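Local coordinates for amidohydrolase (Xanthomonas campestris pv. campestris, PDB 4DZH), which probably deaminates adenosine-type substrates such as 5'-methylthioadenosine, as a zinc-binding hydrolase of the amidohydrolase superfamily, at residues 252-266 and 280-292. Sequence-based numbering, arbitrary orientation. Where two conformers were deposited one is given.
Sequences DRLGLVNDRLIAVHM and RGVSVVHCPESNL. With MG (magnesium ion), chain B.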
ATOM      1  N   ASP A 252     -20.581  11.880 -25.619  1.00 29.90           N
ATOM      2  CA  ASP A 252     -21.248  13.181 -25.520  1.00 31.01           C
ATOM      3  C   ASP A 252     -22.337  13.303 -26.603  1.00 33.28           C
ATOM      4  O   ASP A 252     -23.461  13.690 -26.316  1.00 32.84           O
ATOM      5  CB  ASP A 252     -20.222  14.318 -25.616  1.00 35.00           C
ATOM      6  CG  ASP A 252     -20.846  15.707 -25.436  1.00 39.37           C
ATOM      7  OD1 ASP A 252     -22.030  15.773 -25.066  1.00 44.32           O
ATOM      8  OD2 ASP A 252     -20.147  16.732 -25.641  1.00 42.55           O
ATOM      9  N   ARG A 253     -22.001  12.939 -27.837  1.00 31.99           N
ATOM     10  CA  ARG A 253     -22.976  12.987 -28.914  1.00 36.76           C
ATOM     11  C   ARG A 253     -24.087  11.940 -28.706  1.00 37.51           C
ATOM     12  O   ARG A 253     -25.226  12.159 -29.101  1.00 38.74           O
ATOM     13  CB  ARG A 253     -22.290  12.841 -30.281  1.00 41.82           C
ATOM     14  CG  ARG A 253     -22.020  11.402 -30.722  1.00 46.33           C
ATOM     15  CD  ARG A 253     -21.812  11.237 -32.241  1.00 49.13           C
ATOM     16  NE  ARG A 253     -20.931  10.097 -32.498  1.00 49.01           N
ATOM     17  CZ  ARG A 253     -21.340   8.832 -32.615  1.00 47.99           C
ATOM     18  NH1 ARG A 253     -22.631   8.524 -32.529  1.00 48.63           N
ATOM     19  NH2 ARG A 253     -20.443   7.869 -32.829  1.00 46.61           N
ATOM     20  N   LEU A 254     -23.769  10.817 -28.053  1.00 33.98           N
ATOM     21  CA  LEU A 254     -24.776   9.804 -27.742  1.00 32.95           C
ATOM     22  C   LEU A 254     -25.676  10.205 -26.562  1.00 34.12           C
ATOM     23  O   LEU A 254     -26.674   9.539 -26.285  1.00 36.18           O
ATOM     24  CB  LEU A 254     -24.124   8.429 -27.463  1.00 32.70           C
ATOM     25  CG  LEU A 254     -23.463   7.777 -28.689  1.00 32.87           C
ATOM     26  CD1 LEU A 254     -22.597   6.602 -28.295  1.00 30.92           C
ATOM     27  CD2 LEU A 254     -24.559   7.361 -29.707  1.00 39.09           C
ATOM     28  N   GLY A 255     -25.322  11.295 -25.884  1.00 33.86           N
ATOM     29  CA  GLY A 255     -26.089  11.789 -24.753  1.00 33.44           C
ATOM     30  C   GLY A 255     -25.789  11.111 -23.425  1.00 32.93           C
ATOM     31  O   GLY A 255     -26.639  11.067 -22.536  1.00 34.52           O
ATOM     32  N   LEU A 256     -24.581  10.578 -23.283  0.56 33.90           N
ATOM     33  CA  LEU A 256     -24.235   9.854 -22.056  0.56 31.53           C
ATOM     34  C   LEU A 256     -23.358  10.595 -21.062  0.56 32.36           C
ATOM     35  O   LEU A 256     -23.073  10.066 -19.981  0.56 29.39           O
ATOM     36  CB  LEU A 256     -23.634   8.493 -22.380  0.56 32.37           C
ATOM     37  CG  LEU A 256     -24.796   7.521 -22.579  0.56 35.10           C
ATOM     38  CD1 LEU A 256     -25.043   7.236 -24.049  0.56 37.42           C
ATOM     39  CD2 LEU A 256     -24.605   6.246 -21.768  0.56 35.71           C
ATOM     40  N   VAL A 257     -22.941  11.806 -21.403  1.00 32.82           N
ATOM     41  CA  VAL A 257     -22.142  12.609 -20.491  1.00 32.21           C
ATOM     42  C   VAL A 257     -23.052  13.581 -19.716  1.00 36.34           C
ATOM     43  O   VAL A 257     -23.435  14.631 -20.233  1.00 37.81           O
ATOM     44  CB  VAL A 257     -21.059  13.362 -21.265  1.00 32.84           C
ATOM     45  CG1 VAL A 257     -20.130  14.162 -20.338  1.00 34.56           C
ATOM     46  CG2 VAL A 257     -20.252  12.386 -22.108  1.00 34.83           C
ATOM     47  N   ASN A 258     -23.395  13.233 -18.475  1.00 33.86           N
ATOM     48  CA  ASN A 258     -24.411  13.979 -17.727  1.00 34.45           C
ATOM     49  C   ASN A 258     -24.330  13.611 -16.241  1.00 33.97           C
ATOM     50  O   ASN A 258     -23.404  12.915 -15.850  1.00 31.34           O
ATOM     51  CB  ASN A 258     -25.807  13.725 -18.299  1.00 36.13           C
ATOM     52  CG  ASN A 258     -26.144  12.255 -18.383  1.00 35.34           C
ATOM     53  OD1 ASN A 258     -25.496  11.432 -17.747  1.00 34.46           O
ATOM     54  ND2 ASN A 258     -27.157  11.915 -19.154  1.00 36.96           N
ATOM     55  N   ASP A 259     -25.301  14.045 -15.432  1.00 37.97           N
ATOM     56  CA  ASP A 259     -25.251  13.762 -13.989  1.00 37.63           C
ATOM     57  C   ASP A 259     -25.655  12.335 -13.595  1.00 36.45           C
ATOM     58  O   ASP A 259     -25.880  12.062 -12.407  1.00 39.04           O
ATOM     59  CB  ASP A 259     -26.034  14.779 -13.153  1.00 38.45           C
ATOM     60  CG  ASP A 259     -27.511  14.840 -13.511  1.00 45.79           C
ATOM     61  OD1 ASP A 259     -28.006  13.972 -14.270  1.00 47.19           O
ATOM     62  OD2 ASP A 259     -28.190  15.757 -12.998  1.00 48.82           O
ATOM     63  N   ARG A 260     -25.740  11.442 -14.579  1.00 32.75           N
ATOM     64  CA  ARG A 260     -25.923  10.012 -14.305  1.00 27.61           C
ATOM     65  C   ARG A 260     -24.640   9.201 -14.512  1.00 27.86           C
ATOM     66  O   ARG A 260     -24.597   8.027 -14.148  1.00 25.24           O
ATOM     67  CB  ARG A 260     -26.978   9.403 -15.205  1.00 30.06           C
ATOM     68  CG  ARG A 260     -28.380   9.933 -14.998  1.00 28.67           C
ATOM     69  CD  ARG A 260     -29.399   9.145 -15.836  1.00 29.64           C
ATOM     70  NE  ARG A 260     -30.754   9.644 -15.625  1.00 32.83           N
ATOM     71  CZ  ARG A 260     -31.474   9.404 -14.529  1.00 34.71           C
ATOM     72  NH1 ARG A 260     -30.964   8.677 -13.537  1.00 33.96           N
ATOM     73  NH2 ARG A 260     -32.713   9.893 -14.421  1.00 36.28           N
ATOM     74  N   LEU A 261     -23.628   9.794 -15.124  1.00 25.27           N
ATOM     75  CA  LEU A 261     -22.445   9.041 -15.560  1.00 26.64           C
ATOM     76  C   LEU A 261     -21.420   8.864 -14.464  1.00 25.01           C
ATOM     77  O   LEU A 261     -20.926   9.837 -13.903  1.00 25.42           O
ATOM     78  CB  LEU A 261     -21.757   9.708 -16.755  1.00 28.72           C
ATOM     79  CG  LEU A 261     -20.558   8.979 -17.391  1.00 28.71           C
ATOM     80  CD1 LEU A 261     -20.926   7.549 -17.877  1.00 22.49           C
ATOM     81  CD2 LEU A 261     -19.909   9.789 -18.541  1.00 29.29           C
ATOM     82  N   ILE A 262     -21.071   7.611 -14.203  1.00 19.72           N
ATOM     83  CA  ILE A 262     -19.934   7.282 -13.355  1.00 23.42           C
ATOM     84  C   ILE A 262     -18.820   6.798 -14.275  1.00 19.90           C
ATOM     85  O   ILE A 262     -18.893   5.677 -14.804  1.00 20.40           O
ATOM     86  CB  ILE A 262     -20.308   6.153 -12.360  1.00 20.27           C
ATOM     87  CG1 ILE A 262     -21.618   6.463 -11.625  1.00 21.36           C
ATOM     88  CG2 ILE A 262     -19.135   5.904 -11.406  1.00 16.76           C
ATOM     89  CD1 ILE A 262     -22.197   5.255 -10.829  1.00 23.08           C
ATOM     90  N   ALA A 263     -17.802   7.634 -14.502  1.00 18.09           N
ATOM     91  CA  ALA A 263     -16.771   7.337 -15.481  1.00 19.29           C
ATOM     92  C   ALA A 263     -15.558   6.754 -14.786  1.00 20.15           C
ATOM     93  O   ALA A 263     -14.879   7.438 -14.016  1.00 20.68           O
ATOM     94  CB  ALA A 263     -16.369   8.626 -16.218  1.00 24.19           C
ATOM     95  N   VAL A 264     -15.258   5.505 -15.091  1.00 19.58           N
ATOM     96  CA  VAL A 264     -14.188   4.805 -14.363  1.00 17.39           C
ATOM     97  C   VAL A 264     -12.853   4.846 -15.100  1.00 20.39           C
ATOM     98  O   VAL A 264     -12.787   4.693 -16.334  1.00 19.37           O
ATOM     99  CB  VAL A 264     -14.616   3.361 -14.115  1.00 18.08           C
ATOM    100  CG1 VAL A 264     -13.569   2.639 -13.237  1.00 16.03           C
ATOM    101  CG2 VAL A 264     -15.991   3.361 -13.416  1.00 15.83           C
ATOM    102  N   HIS A 265     -11.794   5.131 -14.353  1.00 17.04           N
ATOM    103  CA  HIS A 265     -10.389   5.103 -14.813  1.00 16.10           C
ATOM    104  C   HIS A 265      -9.923   6.451 -15.304  1.00 19.52           C
ATOM    105  O   HIS A 265      -9.165   7.148 -14.644  1.00 20.38           O
ATOM    106  CB  HIS A 265     -10.058   3.960 -15.786  1.00 18.87           C
ATOM    107  CG  HIS A 265     -10.250   2.584 -15.193  1.00 18.78           C
ATOM    108  ND1 HIS A 265      -9.585   2.149 -14.059  1.00 17.25           N
ATOM    109  CD2 HIS A 265     -11.014   1.536 -15.603  1.00 19.20           C
ATOM    110  CE1 HIS A 265      -9.937   0.898 -13.789  1.00 17.88           C
ATOM    111  NE2 HIS A 265     -10.822   0.512 -14.697  1.00 17.60           N
ATOM    112  N   MET A 266     -10.387   6.796 -16.491  1.00 20.17           N
ATOM    113  CA  MET A 266     -10.202   8.151 -17.000  1.00 23.63           C
ATOM    114  C   MET A 266      -8.724   8.573 -16.929  1.00 19.71           C
ATOM    115  O   MET A 266      -8.420   9.673 -16.422  1.00 24.32           O
ATOM    116  CB  MET A 266     -11.152   9.103 -16.232  1.00 22.74           C
ATOM    117  CG  MET A 266     -12.650   8.843 -16.457  1.00 20.53           C
ATOM    118  SD  MET A 266     -13.176   9.510 -18.063  1.00 25.27           S
ATOM    119  CE  MET A 266     -13.863  11.095 -17.512  1.00 24.35           C
ATOM    120  N   ARG A 280     -21.408  18.995 -16.285  1.00 39.66           N
ATOM    121  CA  ARG A 280     -22.488  18.035 -16.485  1.00 38.70           C
ATOM    122  C   ARG A 280     -22.788  17.154 -15.289  1.00 36.96           C
ATOM    123  O   ARG A 280     -23.750  16.373 -15.332  1.00 38.01           O
ATOM    124  CB  ARG A 280     -22.156  17.129 -17.649  1.00 39.23           C
ATOM    125  CG  ARG A 280     -21.984  17.903 -18.918  1.00 43.07           C
ATOM    126  CD  ARG A 280     -23.333  18.253 -19.487  1.00 46.74           C
ATOM    127  NE  ARG A 280     -23.123  18.782 -20.827  1.00 47.43           N
ATOM    128  CZ  ARG A 280     -23.089  18.029 -21.918  1.00 45.60           C
ATOM    129  NH1 ARG A 280     -23.307  16.716 -21.837  1.00 38.12           N
ATOM    130  NH2 ARG A 280     -22.869  18.603 -23.100  1.00 50.81           N
ATOM    131  N   GLY A 281     -21.976  17.265 -14.239  1.00 37.52           N
ATOM    132  CA  GLY A 281     -22.206  16.504 -13.024  1.00 35.20           C
ATOM    133  C   GLY A 281     -21.690  15.072 -13.087  1.00 30.76           C
ATOM    134  O   GLY A 281     -22.268  14.170 -12.464  1.00 31.39           O
ATOM    135  N   VAL A 282     -20.644  14.857 -13.875  1.00 26.62           N
ATOM    136  CA  VAL A 282     -20.113  13.511 -14.034  1.00 30.00           C
ATOM    137  C   VAL A 282     -19.244  13.182 -12.832  1.00 26.82           C
ATOM    138  O   VAL A 282     -18.505  14.063 -12.337  1.00 24.88           O
ATOM    139  CB  VAL A 282     -19.228  13.418 -15.262  1.00 26.41           C
ATOM    140  CG1 VAL A 282     -18.659  12.006 -15.426  1.00 26.53           C
ATOM    141  CG2 VAL A 282     -20.057  13.767 -16.519  1.00 25.14           C
ATOM    142  N   SER A 283     -19.332  11.930 -12.348  1.00 23.34           N
ATOM    143  CA  SER A 283     -18.350  11.466 -11.348  1.00 23.85           C
ATOM    144  C   SER A 283     -17.238  10.650 -12.001  1.00 23.01           C
ATOM    145  O   SER A 283     -17.471   9.879 -12.929  1.00 22.76           O
ATOM    146  CB  SER A 283     -19.013  10.644 -10.253  1.00 25.71           C
ATOM    147  OG  SER A 283     -19.935  11.410  -9.495  1.00 25.82           O
ATOM    148  N   VAL A 284     -16.016  10.821 -11.510  1.00 21.06           N
ATOM    149  CA  VAL A 284     -14.885  10.013 -11.965  1.00 18.47           C
ATOM    150  C   VAL A 284     -14.499   9.075 -10.815  1.00 21.33           C
ATOM    151  O   VAL A 284     -14.313   9.526  -9.669  1.00 21.75           O
ATOM    152  CB  VAL A 284     -13.686  10.883 -12.398  1.00 19.92           C
ATOM    153  CG1 VAL A 284     -12.491  10.045 -12.685  1.00 17.68           C
ATOM    154  CG2 VAL A 284     -14.056  11.619 -13.706  1.00 23.57           C
ATOM    155  N   VAL A 285     -14.387   7.791 -11.125  1.00 15.14           N
ATOM    156  CA  VAL A 285     -13.775   6.842 -10.157  1.00 14.64           C
ATOM    157  C   VAL A 285     -12.320   6.555 -10.528  1.00 17.34           C
ATOM    158  O   VAL A 285     -12.001   6.018 -11.603  1.00 17.17           O
ATOM    159  CB  VAL A 285     -14.542   5.531 -10.126  1.00 14.51           C
ATOM    160  CG1 VAL A 285     -13.877   4.627  -9.064  1.00 14.94           C
ATOM    161  CG2 VAL A 285     -16.022   5.783  -9.798  1.00 15.66           C
ATOM    162  N   HIS A 286     -11.427   6.871  -9.585  1.00 16.30           N
ATOM    163  CA  HIS A 286      -9.998   6.670  -9.719  1.00 15.88           C
ATOM    164  C   HIS A 286      -9.593   5.335  -9.100  1.00 16.45           C
ATOM    165  O   HIS A 286      -9.884   5.077  -7.932  1.00 17.25           O
ATOM    166  CB  HIS A 286      -9.313   7.863  -9.035  1.00 17.85           C
ATOM    167  CG  HIS A 286      -7.815   7.883  -9.122  1.00 17.54           C
ATOM    168  ND1 HIS A 286      -7.092   7.445 -10.220  1.00 16.36           N
ATOM    169  CD2 HIS A 286      -6.892   8.323  -8.227  1.00 16.73           C
ATOM    170  CE1 HIS A 286      -5.802   7.607  -9.988  1.00 20.10           C
ATOM    171  NE2 HIS A 286      -5.652   8.144  -8.786  1.00 20.11           N
ATOM    172  N   CYS A 287      -8.944   4.503  -9.904  1.00 17.40           N
ATOM    173  CA  CYS A 287      -8.446   3.172  -9.529  1.00 13.28           C
ATOM    174  C   CYS A 287      -6.923   3.149  -9.774  1.00 14.35           C
ATOM    175  O   CYS A 287      -6.412   2.525 -10.723  1.00 15.58           O
ATOM    176  CB  CYS A 287      -9.139   2.110 -10.389  1.00 17.85           C
ATOM    177  SG  CYS A 287     -10.935   2.091 -10.213  1.00 16.35           S
ATOM    178  N   PRO A 288      -6.162   3.829  -8.913  1.00 16.92           N
ATOM    179  CA  PRO A 288      -4.739   4.006  -9.219  1.00 16.70           C
ATOM    180  C   PRO A 288      -3.923   2.711  -9.270  1.00 14.84           C
ATOM    181  O   PRO A 288      -3.018   2.551 -10.078  1.00 16.34           O
ATOM    182  CB  PRO A 288      -4.240   4.905  -8.069  1.00 17.17           C
ATOM    183  CG  PRO A 288      -5.314   4.775  -6.955  1.00 14.85           C
ATOM    184  CD  PRO A 288      -6.608   4.569  -7.704  1.00 15.27           C
ATOM    185  N   GLU A 289      -4.171   1.774  -8.333  1.00 13.98           N
ATOM    186  CA  GLU A 289      -3.310   0.605  -8.308  1.00 13.11           C
ATOM    187  C   GLU A 289      -3.486  -0.254  -9.559  1.00 13.06           C
ATOM    188  O   GLU A 289      -2.460  -0.768 -10.104  1.00 15.38           O
ATOM    189  CB  GLU A 289      -3.461  -0.216  -6.989  1.00 16.46           C
ATOM    190  CG  GLU A 289      -3.058   0.618  -5.742  1.00 16.75           C
ATOM    191  CD  GLU A 289      -3.115  -0.107  -4.419  1.00 19.54           C
ATOM    192  OE1 GLU A 289      -3.364  -1.352  -4.406  1.00 13.94           O
ATOM    193  OE2 GLU A 289      -2.843   0.583  -3.401  1.00 17.42           O
ATOM    194  N   SER A 290      -4.737  -0.442  -9.993  1.00 14.18           N
ATOM    195  CA  SER A 290      -5.005  -1.174 -11.222  1.00 14.75           C
ATOM    196  C   SER A 290      -4.369  -0.447 -12.408  1.00 17.11           C
ATOM    197  O   SER A 290      -3.743  -1.101 -13.261  1.00 17.97           O
ATOM    198  CB  SER A 290      -6.499  -1.320 -11.434  1.00 17.28           C
ATOM    199  OG  SER A 290      -6.772  -1.863 -12.725  1.00 18.82           O
ATOM    200  N   ASN A 291      -4.530   0.884 -12.446  1.00 15.40           N
ATOM    201  CA  ASN A 291      -3.983   1.676 -13.565  1.00 17.40           C
ATOM    202  C   ASN A 291      -2.443   1.509 -13.624  1.00 21.17           C
ATOM    203  O   ASN A 291      -1.832   1.394 -14.713  1.00 19.17           O
ATOM    204  CB  ASN A 291      -4.287   3.170 -13.409  1.00 15.35           C
ATOM    205  CG  ASN A 291      -5.760   3.553 -13.512  1.00 17.60           C
ATOM    206  OD1 ASN A 291      -6.124   4.671 -13.124  1.00 19.83           O
ATOM    207  ND2 ASN A 291      -6.626   2.656 -14.032  1.00 15.08           N
ATOM    208  N   LEU A 292      -1.775   1.547 -12.463  1.00 16.39           N
ATOM    209  CA  LEU A 292      -0.345   1.448 -12.487  1.00 14.08           C
ATOM    210  C   LEU A 292       0.053   0.034 -12.901  1.00 18.30           C
ATOM    211  O   LEU A 292       0.931  -0.156 -13.747  1.00 19.56           O
ATOM    212  CB  LEU A 292       0.247   1.806 -11.107  1.00 15.91           C
ATOM    213  CG  LEU A 292       0.068   3.235 -10.614  1.00 15.65           C
ATOM    214  CD1 LEU A 292       0.699   3.290  -9.186  1.00 14.92           C
ATOM    215  CD2 LEU A 292       0.839   4.167 -11.522  1.00 18.29           C
TER
HETATM  216 MG    MG B 501      -4.188  -2.947  -3.501  1.00 12.88          MG
HETATM  217  O   HOH W   1      -8.136   6.007 -12.419  1.00 18.58           O
HETATM  218  O   HOH W   2      -5.743  -1.707  -3.009  1.00 13.28           O
HETATM  219  O   HOH W   3      -2.539  -4.232  -4.063  1.00 16.38           O
HETATM  220  O   HOH W   4      -3.137  -2.706  -1.656  1.00 14.69           O
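A263 and S283 lie at the middle of a parallel strand pairing: A263 N donates to S283 O at 2.8 Å, nearly straight at 172°. The further bonds S283 N–L261 O, V285 N–A263 O and H265 N–V285 O keep strands 261-265 and 283-286 in step, their axes 26° apart. Helix 271-280 connects them, a beta-alpha-beta unit of the TIM barrel.

Apolar packing covers both sheet faces. I262 CG2 meets V285 CG2 at 3.5 Å, the side chains running alongside each other towards the barrel interior, where V285 also touches strand 69-80. On the helix-facing side V282 CG1 rests on L261 CD2 (4.0 Å).

At the N-terminal end of the pairing, R280 NH1 bonds V257 O at 2.6 Å, in the guanidinium plane; a bend at chi2 (-79°) turns the guanidinium edge to this carbonyl. A long salt bridge joins R280 NH2 to D252 OD1 (3.5 Å).

At the opposite end, V264 CG1 covers one face of the H265 ring, and C287 SG approaches obliquely, 4.5 Å from its centroid. One water links H265 O, H286 ND1, C287 N and N291 OD1. S290 OG hydrogen-bonds the zinc ligand D316, and E289 OE1, with N321 and D323, binds the magnesium ion. Polar groups thus close both ends of an apolar, backbone-bonded pairing: R280 at one, and at the other, near zinc, a four-bonded water tying strand end to helix start.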